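Local coordinates for Rho GTPase-activating protein 15 (Homo sapiens, PDB 3BYI) that activates the GTPase activity of Rho-type GTPases such as RAC1, converting them to the inactive GDP-bound state through the RhoGAP domain held in this chain, at residues F100-P106 against T178-A182; M147-G152 against Y207-G212; T65-L69 against Q85-V91. All blocks are in the same frame, centred on the assembly; numbering follows the deposited sequence.

Contact 1: F100-P106 against T178-A182; sequences FRELPEP and TLLRA
The chain leaves helix 89-102 at Leu-103 (phi/psi -55/137), bends at Pro-104 (-62/-28) and is extended at Glu-105 (-124/140) and Pro-106 (-64/161). Opposite it helix 168-180 runs out, and Arg-181 leaves it with positive phi (51/42). The closest CA pairs are Arg-101 to Thr-178, 5.5 Å, and Pro-106 to Leu-179, 5.6 Å. Arg-181 has the most surface covered, 113 Å²: its CA-CB bond points toward the loop and its chain runs t, t, m, with chi4 at 174°. Its guanidinium makes two hydrogen bonds to one carbonyl, NH2 to Leu-103 O at 2.9 Å and NH1 to Leu-103 O at 3.0 Å, while Pro-106 CD lies over one face, 3.7 Å from Arg-181 NH1. The Arg-Glu-Leu-Pro-Glu-Pro sequence at the helix end and in the loop after it is familiar from RhoGAP domains, here bound to the end of a later helix of this all-helical fold; the Arg-101 side chain is about 9 Å from that of Arg-58, the predicted arginine finger. Arg-101 (m, t, t) makes two weak hydrogen bonds, NE and NH2 to Thr-178 OG1, both 3.2 Å; that hydroxyl is also bonded to Val-174 O. Phe-100 (chi1 m, chi2 108°) puts CB 3.7 Å from Thr-178 CG2 and offers a ring face to Leu-179 (m, t), whose CD2 sits 4.1 Å from the ring centroid in a CH-pi contact; Leu-150 touches both side chains. Pro-106, C-gamma endo, presses CB to 3.4 Å from Leu-179 O. Water 1 donates to Phe-100 O and to Thr-178 O, each at 2.6 Å.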
loop_
_atom_site.group_PDB
_atom_site.type_symbol
_atom_site.label_atom_id
_atom_site.label_comp_id
_atom_site.label_asym_id
_atom_site.label_seq_id
_atom_site.Cartn_x
_atom_site.Cartn_y
_atom_site.Cartn_z
ATOM N N PHE A 100 -3.253 2.871 2.312
ATOM C CA PHE A 100 -3.189 1.481 2.745
ATOM C C PHE A 100 -3.352 1.306 4.262
ATOM O O PHE A 100 -3.986 0.344 4.730
ATOM C CB PHE A 100 -1.915 0.831 2.258
ATOM C CG PHE A 100 -1.938 0.521 0.791
ATOM C CD1 PHE A 100 -1.173 1.265 -0.104
ATOM C CD2 PHE A 100 -2.753 -0.486 0.305
ATOM C CE1 PHE A 100 -1.220 0.993 -1.457
ATOM C CE2 PHE A 100 -2.783 -0.789 -1.033
ATOM C CZ PHE A 100 -2.018 -0.051 -1.921
ATOM N N ARG A 101 -2.814 2.261 5.029
ATOM C CA ARG A 101 -2.946 2.233 6.488
ATOM C C ARG A 101 -4.381 2.498 6.941
ATOM O O ARG A 101 -4.773 2.014 7.984
ATOM C CB ARG A 101 -1.989 3.240 7.183
ATOM C CG ARG A 101 -0.525 2.771 7.263
ATOM C CD ARG A 101 0.471 3.942 7.518
ATOM N NE ARG A 101 1.852 3.514 7.250
ATOM C CZ ARG A 101 2.884 4.318 6.964
ATOM N NH1 ARG A 101 2.756 5.640 6.918
ATOM N NH2 ARG A 101 4.080 3.788 6.731
ATOM N N GLU A 102 -5.139 3.263 6.158
ATOM C CA GLU A 102 -6.502 3.660 6.557
ATOM C C GLU A 102 -7.568 2.677 6.058
ATOM O O GLU A 102 -8.686 2.799 6.443
ATOM C CB GLU A 102 -6.788 5.126 6.131
ATOM C CG GLU A 102 -7.893 5.762 6.947
ATOM C CD GLU A 102 -8.027 7.238 6.723
ATOM O OE1 GLU A 102 -7.060 7.883 6.276
ATOM O OE2 GLU A 102 -9.133 7.753 6.989
ATOM N N LEU A 103 -7.216 1.702 5.222
ATOM C CA LEU A 103 -8.156 0.667 4.809
ATOM C C LEU A 103 -8.691 0.055 6.064
ATOM O O LEU A 103 -7.934 -0.135 6.970
ATOM C CB LEU A 103 -7.422 -0.387 3.983
ATOM C CG LEU A 103 -7.025 0.043 2.568
ATOM C CD1 LEU A 103 -6.283 -1.059 1.849
ATOM C CD2 LEU A 103 -8.248 0.389 1.813
ATOM N N PRO A 104 -10.009 -0.208 6.170
ATOM C CA PRO A 104 -10.472 -0.873 7.395
ATOM C C PRO A 104 -9.893 -2.275 7.625
ATOM O O PRO A 104 -9.861 -2.742 8.753
ATOM C CB PRO A 104 -11.998 -0.954 7.220
ATOM C CG PRO A 104 -12.229 -0.798 5.782
ATOM C CD PRO A 104 -11.120 0.075 5.255
ATOM N N GLU A 105 -9.546 -2.967 6.545
ATOM C CA GLU A 105 -8.887 -4.257 6.620
ATOM C C GLU A 105 -7.608 -4.053 5.802
ATOM O O GLU A 105 -7.622 -3.329 4.795
ATOM C CB GLU A 105 -9.764 -5.364 6.029
ATOM C CG GLU A 105 -9.211 -6.773 6.269
ATOM C CD GLU A 105 -9.978 -7.888 5.540
ATOM O OE1 GLU A 105 -10.713 -7.619 4.552
ATOM O OE2 GLU A 105 -9.826 -9.059 5.972
ATOM N N PRO A 106 -6.480 -4.617 6.264
ATOM C CA PRO A 106 -5.270 -4.501 5.452
ATOM C C PRO A 106 -5.324 -5.189 4.078
ATOM O O PRO A 106 -6.137 -6.081 3.852
ATOM C CB PRO A 106 -4.156 -5.091 6.368
ATOM C CG PRO A 106 -4.841 -5.728 7.519
ATOM C CD PRO A 106 -6.253 -5.268 7.570
ATOM N N THR A 178 2.511 -1.652 6.812
ATOM C CA THR A 178 1.537 -0.919 6.001
ATOM C C THR A 178 0.502 -1.866 5.347
ATOM O O THR A 178 -0.664 -1.530 5.264
ATOM C CB THR A 178 2.318 -0.039 4.933
ATOM O OG1 THR A 178 3.014 1.030 5.599
ATOM C CG2 THR A 178 1.435 0.566 3.903
ATOM N N LEU A 179 0.949 -3.044 4.922
ATOM C CA LEU A 179 0.144 -3.942 4.097
ATOM C C LEU A 179 -0.409 -5.148 4.856
ATOM O O LEU A 179 -1.424 -5.720 4.457
ATOM C CB LEU A 179 0.979 -4.383 2.883
ATOM C CG LEU A 179 1.526 -3.244 1.978
ATOM C CD1 LEU A 179 2.300 -3.815 0.883
ATOM C CD2 LEU A 179 0.440 -2.413 1.385
ATOM N N LEU A 180 0.254 -5.538 5.944
ATOM C CA LEU A 180 -0.158 -6.695 6.738
ATOM C C LEU A 180 -0.657 -6.319 8.145
ATOM O O LEU A 180 -1.512 -7.014 8.728
ATOM C CB LEU A 180 0.991 -7.690 6.832
ATOM C CG LEU A 180 1.370 -8.372 5.509
ATOM C CD1 LEU A 180 2.679 -7.881 4.833
ATOM C CD2 LEU A 180 1.432 -9.845 5.748
ATOM N N ARG A 181 -0.149 -5.225 8.705
ATOM C CA ARG A 181 -0.728 -4.694 9.963
ATOM C C ARG A 181 -0.852 -5.772 11.053
ATOM O O ARG A 181 -1.832 -5.831 11.782
ATOM C CB ARG A 181 -2.111 -4.084 9.671
ATOM C CG ARG A 181 -2.671 -3.104 10.706
ATOM C CD ARG A 181 -4.106 -2.689 10.327
ATOM N NE ARG A 181 -4.139 -1.910 9.102
ATOM C CZ ARG A 181 -5.240 -1.517 8.466
ATOM N NH1 ARG A 181 -6.441 -1.818 8.948
ATOM N NH2 ARG A 181 -5.128 -0.806 7.342
ATOM N N ALA A 182 0.184 -6.598 11.174
ATOM C CA ALA A 182 0.138 -7.810 12.006
ATOM C C ALA A 182 0.705 -7.631 13.402
ATOM O O ALA A 182 0.679 -8.575 14.184
ATOM C CB ALA A 182 0.858 -8.966 11.286
HETATM O O HOH W 1 -2.945 -2.010 4.150
#

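Contact 2: M147-G152 against Y207-G212; sequences MKVLFG and YSKIFG
This is antiparallel helix-helix packing near the C terminus of the all-helical RhoGAP fold, where the short helix 207-211 lies alongside the middle of helix 141-159. The two segment axes approach to 10.9 Å at 170°, with Lys-148 CA 6.4 Å from Phe-211 CA and Gly-152 CA 6.8 Å from Tyr-207 CA. Two aromatic side chains, both with CA-CB toward helix 141-159, fill the gap. Tyr-207 (chi1 t, chi2 80°) lays its ring against the backbone at Gly-152, whose CA stands 3.7 Å from the ring centroid over one face, a CH-pi contact; a CB there would come within 2.7 Å of Tyr-207 OH. Phe-211 (chi1 m, chi2 97°) lies one turn on and takes Lys-148 CA over its face, 4.0 Å from the centroid, while its CZ reaches Met-147 CB at 3.8 Å. Phe-151 adds CB to Tyr-207 CD1 at 3.9 Å. Met-203 of helix 189-205 touches Met-147, Phe-151 and Phe-211, and Val-136 of helix 125-138 also touches Phe-211. Lys-148, extended in four trans torsions, passes with CG 3.3 Å from Tyr-207 OH and ends with NZ donating to Phe-211 O at 3.1 Å.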
loop_
_atom_site.group_PDB
_atom_site.type_symbol
_atom_site.label_atom_id
_atom_site.label_comp_id
_atom_site.label_asym_id
_atom_site.label_seq_id
_atom_site.Cartn_x
_atom_site.Cartn_y
_atom_site.Cartn_z
ATOM N N MET A 147 -2.018 -5.924 -4.987
ATOM C CA MET A 147 -0.689 -6.436 -4.650
ATOM C C MET A 147 0.209 -6.508 -5.855
ATOM O O MET A 147 1.363 -6.112 -5.794
ATOM C CB MET A 147 -0.772 -7.849 -4.055
ATOM C CG MET A 147 -1.226 -7.873 -2.608
ATOM S SD MET A 147 -1.237 -9.533 -2.005
ATOM C CE MET A 147 -2.305 -9.370 -0.555
ATOM N N LYS A 148 -0.301 -7.045 -6.955
ATOM C CA LYS A 148 0.516 -7.153 -8.171
ATOM C C LYS A 148 1.000 -5.789 -8.655
ATOM O O LYS A 148 2.177 -5.602 -8.932
ATOM C CB LYS A 148 -0.253 -7.839 -9.280
ATOM C CG LYS A 148 0.609 -8.187 -10.484
ATOM C CD LYS A 148 -0.169 -8.875 -11.561
ATOM C CE LYS A 148 0.745 -9.268 -12.742
ATOM N NZ LYS A 148 0.175 -10.473 -13.447
ATOM N N VAL A 149 0.083 -4.835 -8.746
ATOM C CA VAL A 149 0.423 -3.491 -9.187
ATOM C C VAL A 149 1.442 -2.829 -8.202
ATOM O O VAL A 149 2.451 -2.270 -8.634
ATOM C CB VAL A 149 -0.881 -2.649 -9.408
ATOM C CG1 VAL A 149 -0.607 -1.179 -9.451
ATOM C CG2 VAL A 149 -1.610 -3.076 -10.697
ATOM N N LEU A 150 1.188 -2.897 -6.898
ATOM C CA LEU A 150 2.080 -2.267 -5.935
ATOM C C LEU A 150 3.465 -2.952 -5.892
ATOM O O LEU A 150 4.479 -2.307 -6.018
ATOM C CB LEU A 150 1.435 -2.222 -4.549
ATOM C CG LEU A 150 2.294 -1.639 -3.426
ATOM C CD1 LEU A 150 2.571 -0.151 -3.592
ATOM C CD2 LEU A 150 1.631 -1.938 -2.127
ATOM N N PHE A 151 3.515 -4.261 -5.711
ATOM C CA PHE A 151 4.803 -4.950 -5.699
ATOM C C PHE A 151 5.565 -4.839 -7.032
ATOM O O PHE A 151 6.777 -4.734 -7.041
ATOM C CB PHE A 151 4.628 -6.400 -5.252
ATOM C CG PHE A 151 4.332 -6.517 -3.784
ATOM C CD1 PHE A 151 3.094 -6.946 -3.332
ATOM C CD2 PHE A 151 5.295 -6.159 -2.860
ATOM C CE1 PHE A 151 2.819 -7.026 -1.984
ATOM C CE2 PHE A 151 5.033 -6.215 -1.509
ATOM C CZ PHE A 151 3.785 -6.649 -1.070
ATOM N N GLY A 152 4.848 -4.862 -8.142
ATOM C CA GLY A 152 5.459 -4.687 -9.466
ATOM C C GLY A 152 6.153 -3.335 -9.547
ATOM O O GLY A 152 7.262 -3.237 -10.016
ATOM N N TYR A 207 8.824 -11.403 -7.021
ATOM C CA TYR A 207 7.662 -10.878 -7.735
ATOM C C TYR A 207 7.318 -11.674 -8.997
ATOM O O TYR A 207 6.183 -12.066 -9.206
ATOM C CB TYR A 207 7.936 -9.427 -8.165
ATOM C CG TYR A 207 6.819 -8.852 -9.026
ATOM C CD1 TYR A 207 5.643 -8.376 -8.442
ATOM C CD2 TYR A 207 6.918 -8.821 -10.404
ATOM C CE1 TYR A 207 4.617 -7.881 -9.203
ATOM C CE2 TYR A 207 5.883 -8.334 -11.175
ATOM C CZ TYR A 207 4.727 -7.868 -10.569
ATOM O OH TYR A 207 3.693 -7.346 -11.324
ATOM N N SER A 208 8.324 -11.875 -9.852
ATOM C CA SER A 208 8.114 -12.485 -11.157
ATOM C C SER A 208 7.571 -13.877 -11.028
ATOM O O SER A 208 6.638 -14.226 -11.725
ATOM C CB SER A 208 9.402 -12.524 -11.977
ATOM O OG SER A 208 9.769 -11.221 -12.393
ATOM N N LYS A 209 8.140 -14.677 -10.132
ATOM C CA LYS A 209 7.646 -16.052 -9.966
ATOM C C LYS A 209 6.303 -16.084 -9.227
ATOM O O LYS A 209 5.524 -17.005 -9.430
ATOM C CB LYS A 209 8.656 -16.968 -9.282
ATOM C CG LYS A 209 10.011 -17.006 -9.950
ATOM C CD LYS A 209 10.867 -18.174 -9.464
ATOM C CE LYS A 209 12.288 -18.043 -9.964
ATOM N N ILE A 210 6.025 -15.108 -8.366
ATOM C CA ILE A 210 4.776 -15.125 -7.595
ATOM C C ILE A 210 3.625 -14.600 -8.451
ATOM O O ILE A 210 2.563 -15.193 -8.491
ATOM C CB ILE A 210 4.882 -14.330 -6.258
ATOM C CG1 ILE A 210 5.825 -15.059 -5.287
ATOM C CG2 ILE A 210 3.503 -14.129 -5.614
ATOM C CD1 ILE A 210 6.319 -14.194 -4.164
ATOM N N PHE A 211 3.868 -13.510 -9.168
ATOM C CA PHE A 211 2.832 -12.809 -9.920
ATOM C C PHE A 211 2.922 -12.995 -11.437
ATOM O O PHE A 211 2.060 -12.511 -12.160
ATOM C CB PHE A 211 2.905 -11.305 -9.618
ATOM C CG PHE A 211 2.449 -10.946 -8.234
ATOM C CD1 PHE A 211 3.367 -10.764 -7.211
ATOM C CD2 PHE A 211 1.088 -10.810 -7.953
ATOM C CE1 PHE A 211 2.962 -10.445 -5.941
ATOM C CE2 PHE A 211 0.673 -10.484 -6.678
ATOM C CZ PHE A 211 1.616 -10.311 -5.667
ATOM N N GLY A 212 3.980 -13.644 -11.926
ATOM C CA GLY A 212 4.191 -13.818 -13.379
ATOM C C GLY A 212 4.886 -12.626 -14.029
ATOM O O GLY A 212 4.534 -11.467 -13.762
#

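Contact 3: T65-L69 against Q85-V91; sequences TIQKL and QWEDIHV
Val-91, Trp-86 and Thr-65 bury the most surface where helix 63-74 of the RhoGAP domain packs against the start of helix 89-102 and the turn leading into it. Segment 85-91 passes from Gln-85, in a 3-10 turn, to Asp-88, the N-cap residue, whose OD1 accepts from His-90 N at 3.1 Å. Val-91 (chi1 t), pointing toward helix 63-74, sits opposite Ile-66, their CA atoms 5.4 Å apart. Val-91 CG1 meets Ile-66 CG1 at 3.8 Å and Leu-69 CD1 at 3.9 Å, and Val-91 CG2 meets Thr-65 CB at 3.9 Å. Trp-86 starts sideways, but chi1 of -40° and chi2 of 115° bring the six-membered ring end of its indole up to the helix: Leu-69 (t, t) places CG over the six-membered ring, 4.0 Å from its centroid, in a CH-pi contact, and the ring edge meets Thr-65 O, 3.5 Å from Trp-86 CZ3. Thr-65 (chi1 m) also rests CG2 on Trp-86 CZ3 at 3.6 Å. The apolar layer continues to Phe-38 of helix 37-49, which touches Leu-69, and to Ala-95 farther along helix 89-102. The His-90 side chain is about 7 Å from that of Arg-58, the predicted arginine finger. On the solvent side, water 2 lies 3.3 Å from both Lys-68 NZ and Gln-85 NE2, accepting from each, the latter weakly.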
loop_
_atom_site.group_PDB
_atom_site.type_symbol
_atom_site.label_atom_id
_atom_site.label_comp_id
_atom_site.label_asym_id
_atom_site.label_seq_id
_atom_site.Cartn_x
_atom_site.Cartn_y
_atom_site.Cartn_z
ATOM N N THR A 65 0.376 18.627 4.022
ATOM C CA THR A 65 0.119 18.556 2.583
ATOM C C THR A 65 -0.480 17.218 2.196
ATOM O O THR A 65 -1.337 17.171 1.324
ATOM C CB THR A 65 1.397 18.821 1.717
ATOM O OG1 THR A 65 2.052 19.999 2.198
ATOM C CG2 THR A 65 1.030 19.030 0.253
ATOM N N ILE A 66 -0.019 16.126 2.811
ATOM C CA ILE A 66 -0.650 14.809 2.609
ATOM C C ILE A 66 -2.120 14.857 3.002
ATOM O O ILE A 66 -2.978 14.337 2.292
ATOM C CB ILE A 66 0.035 13.710 3.414
ATOM C CG1 ILE A 66 1.459 13.492 2.859
ATOM C CG2 ILE A 66 -0.809 12.422 3.378
ATOM C CD1 ILE A 66 2.405 12.705 3.777
ATOM N N GLN A 67 -2.415 15.489 4.134
ATOM C CA GLN A 67 -3.778 15.575 4.632
ATOM C C GLN A 67 -4.675 16.340 3.646
ATOM O O GLN A 67 -5.844 15.982 3.443
ATOM C CB GLN A 67 -3.802 16.186 6.043
ATOM C CG GLN A 67 -3.231 15.250 7.143
ATOM C CD GLN A 67 -4.154 14.048 7.512
ATOM O OE1 GLN A 67 -5.013 13.678 6.741
ATOM N NE2 GLN A 67 -3.963 13.466 8.689
ATOM N N LYS A 68 -4.132 17.379 3.006
ATOM C CA LYS A 68 -4.878 18.100 1.953
ATOM C C LYS A 68 -5.060 17.269 0.699
ATOM O O LYS A 68 -6.073 17.391 0.013
ATOM C CB LYS A 68 -4.148 19.353 1.482
ATOM C CG LYS A 68 -4.027 20.450 2.472
ATOM C CD LYS A 68 -3.159 21.560 1.950
ATOM C CE LYS A 68 -3.258 22.782 2.848
ATOM N NZ LYS A 68 -2.151 23.722 2.530
ATOM N N LEU A 69 -4.045 16.477 0.360
ATOM C CA LEU A 69 -4.138 15.530 -0.764
ATOM C C LEU A 69 -5.280 14.536 -0.514
ATOM O O LEU A 69 -6.151 14.327 -1.370
ATOM C CB LEU A 69 -2.824 14.755 -0.940
ATOM C CG LEU A 69 -2.473 14.239 -2.351
ATOM C CD1 LEU A 69 -1.139 13.421 -2.355
ATOM C CD2 LEU A 69 -3.586 13.457 -3.008
ATOM N N GLN A 85 1.605 22.000 -6.250
ATOM C CA GLN A 85 1.238 21.668 -4.876
ATOM C C GLN A 85 1.762 20.295 -4.460
ATOM O O GLN A 85 2.089 20.093 -3.292
ATOM C CB GLN A 85 -0.282 21.709 -4.711
ATOM C CG GLN A 85 -0.779 21.529 -3.286
ATOM C CD GLN A 85 -2.293 21.727 -3.166
ATOM O OE1 GLN A 85 -3.005 21.880 -4.181
ATOM N NE2 GLN A 85 -2.797 21.712 -1.922
ATOM N N TRP A 86 1.869 19.369 -5.417
ATOM C CA TRP A 86 2.330 17.991 -5.143
ATOM C C TRP A 86 3.771 17.733 -5.597
ATOM O O TRP A 86 4.163 16.586 -5.810
ATOM C CB TRP A 86 1.371 16.983 -5.785
ATOM C CG TRP A 86 -0.043 17.403 -5.653
ATOM C CD1 TRP A 86 -0.908 17.742 -6.663
ATOM C CD2 TRP A 86 -0.740 17.643 -4.432
ATOM N NE1 TRP A 86 -2.105 18.140 -6.140
ATOM C CE2 TRP A 86 -2.028 18.092 -4.770
ATOM C CE3 TRP A 86 -0.397 17.532 -3.076
ATOM C CZ2 TRP A 86 -2.977 18.414 -3.805
ATOM C CZ3 TRP A 86 -1.346 17.850 -2.119
ATOM C CH2 TRP A 86 -2.610 18.293 -2.487
ATOM N N GLU A 87 4.579 18.794 -5.706
ATOM C CA GLU A 87 5.930 18.700 -6.260
ATOM C C GLU A 87 6.907 17.863 -5.437
ATOM O O GLU A 87 7.828 17.287 -5.975
ATOM C CB GLU A 87 6.530 20.094 -6.487
ATOM C CG GLU A 87 6.789 20.897 -5.207
ATOM N N ASP A 88 6.681 17.776 -4.139
ATOM C CA ASP A 88 7.475 16.892 -3.279
ATOM C C ASP A 88 6.887 15.480 -3.402
ATOM O O ASP A 88 5.783 15.231 -2.954
ATOM C CB ASP A 88 7.443 17.448 -1.833
ATOM C CG ASP A 88 8.183 16.580 -0.832
ATOM O OD1 ASP A 88 8.850 15.622 -1.227
ATOM O OD2 ASP A 88 8.063 16.856 0.368
ATOM N N ILE A 89 7.606 14.586 -4.089
ATOM C CA ILE A 89 7.119 13.210 -4.329
ATOM C C ILE A 89 6.940 12.421 -3.030
ATOM O O ILE A 89 6.294 11.368 -3.024
ATOM C CB ILE A 89 8.036 12.429 -5.299
ATOM C CG1 ILE A 89 7.345 11.163 -5.805
ATOM C CG2 ILE A 89 9.427 12.141 -4.653
ATOM C CD1 ILE A 89 6.103 11.391 -6.623
ATOM N N HIS A 90 7.521 12.898 -1.937
ATOM C CA HIS A 90 7.320 12.246 -0.650
ATOM C C HIS A 90 5.904 12.469 -0.069
ATOM O O HIS A 90 5.441 11.690 0.751
ATOM C CB HIS A 90 8.373 12.707 0.345
ATOM C CG HIS A 90 9.773 12.411 -0.072
ATOM N ND1 HIS A 90 10.203 11.132 -0.352
ATOM C CD2 HIS A 90 10.845 13.224 -0.251
ATOM C CE1 HIS A 90 11.491 11.169 -0.666
ATOM N NE2 HIS A 90 11.901 12.424 -0.615
ATOM N N VAL A 91 5.235 13.546 -0.476
ATOM C CA VAL A 91 3.810 13.737 -0.173
ATOM C C VAL A 91 2.955 12.646 -0.871
ATOM O O VAL A 91 1.979 12.141 -0.304
ATOM C CB VAL A 91 3.305 15.189 -0.555
ATOM C CG1 VAL A 91 1.759 15.287 -0.504
ATOM C CG2 VAL A 91 3.945 16.244 0.328
HETATM O O HOH W 2 -0.289 22.399 0.170
#

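Overall arrangement
From the N terminus, contact 3 comes first: it closes a loop of 15 residues and sets helix 63-74 against the start of helix 89-102. That helix then carries the chain to contact 1, which opens at its C-terminal end, so the two are in series and about 6 Å apart at their nearest atoms. Contact 1 spans 71 residues before closing on the end of helix 168-180. Contact 2 opens within that span, on helix 141-159, and closes beyond it on the C-terminal helix 207-211; the two therefore cross, and they touch where Leu-179 packs on Leu-150 and Phe-151. Contacts 2 and 3 lie on opposite sides of the chain's centre.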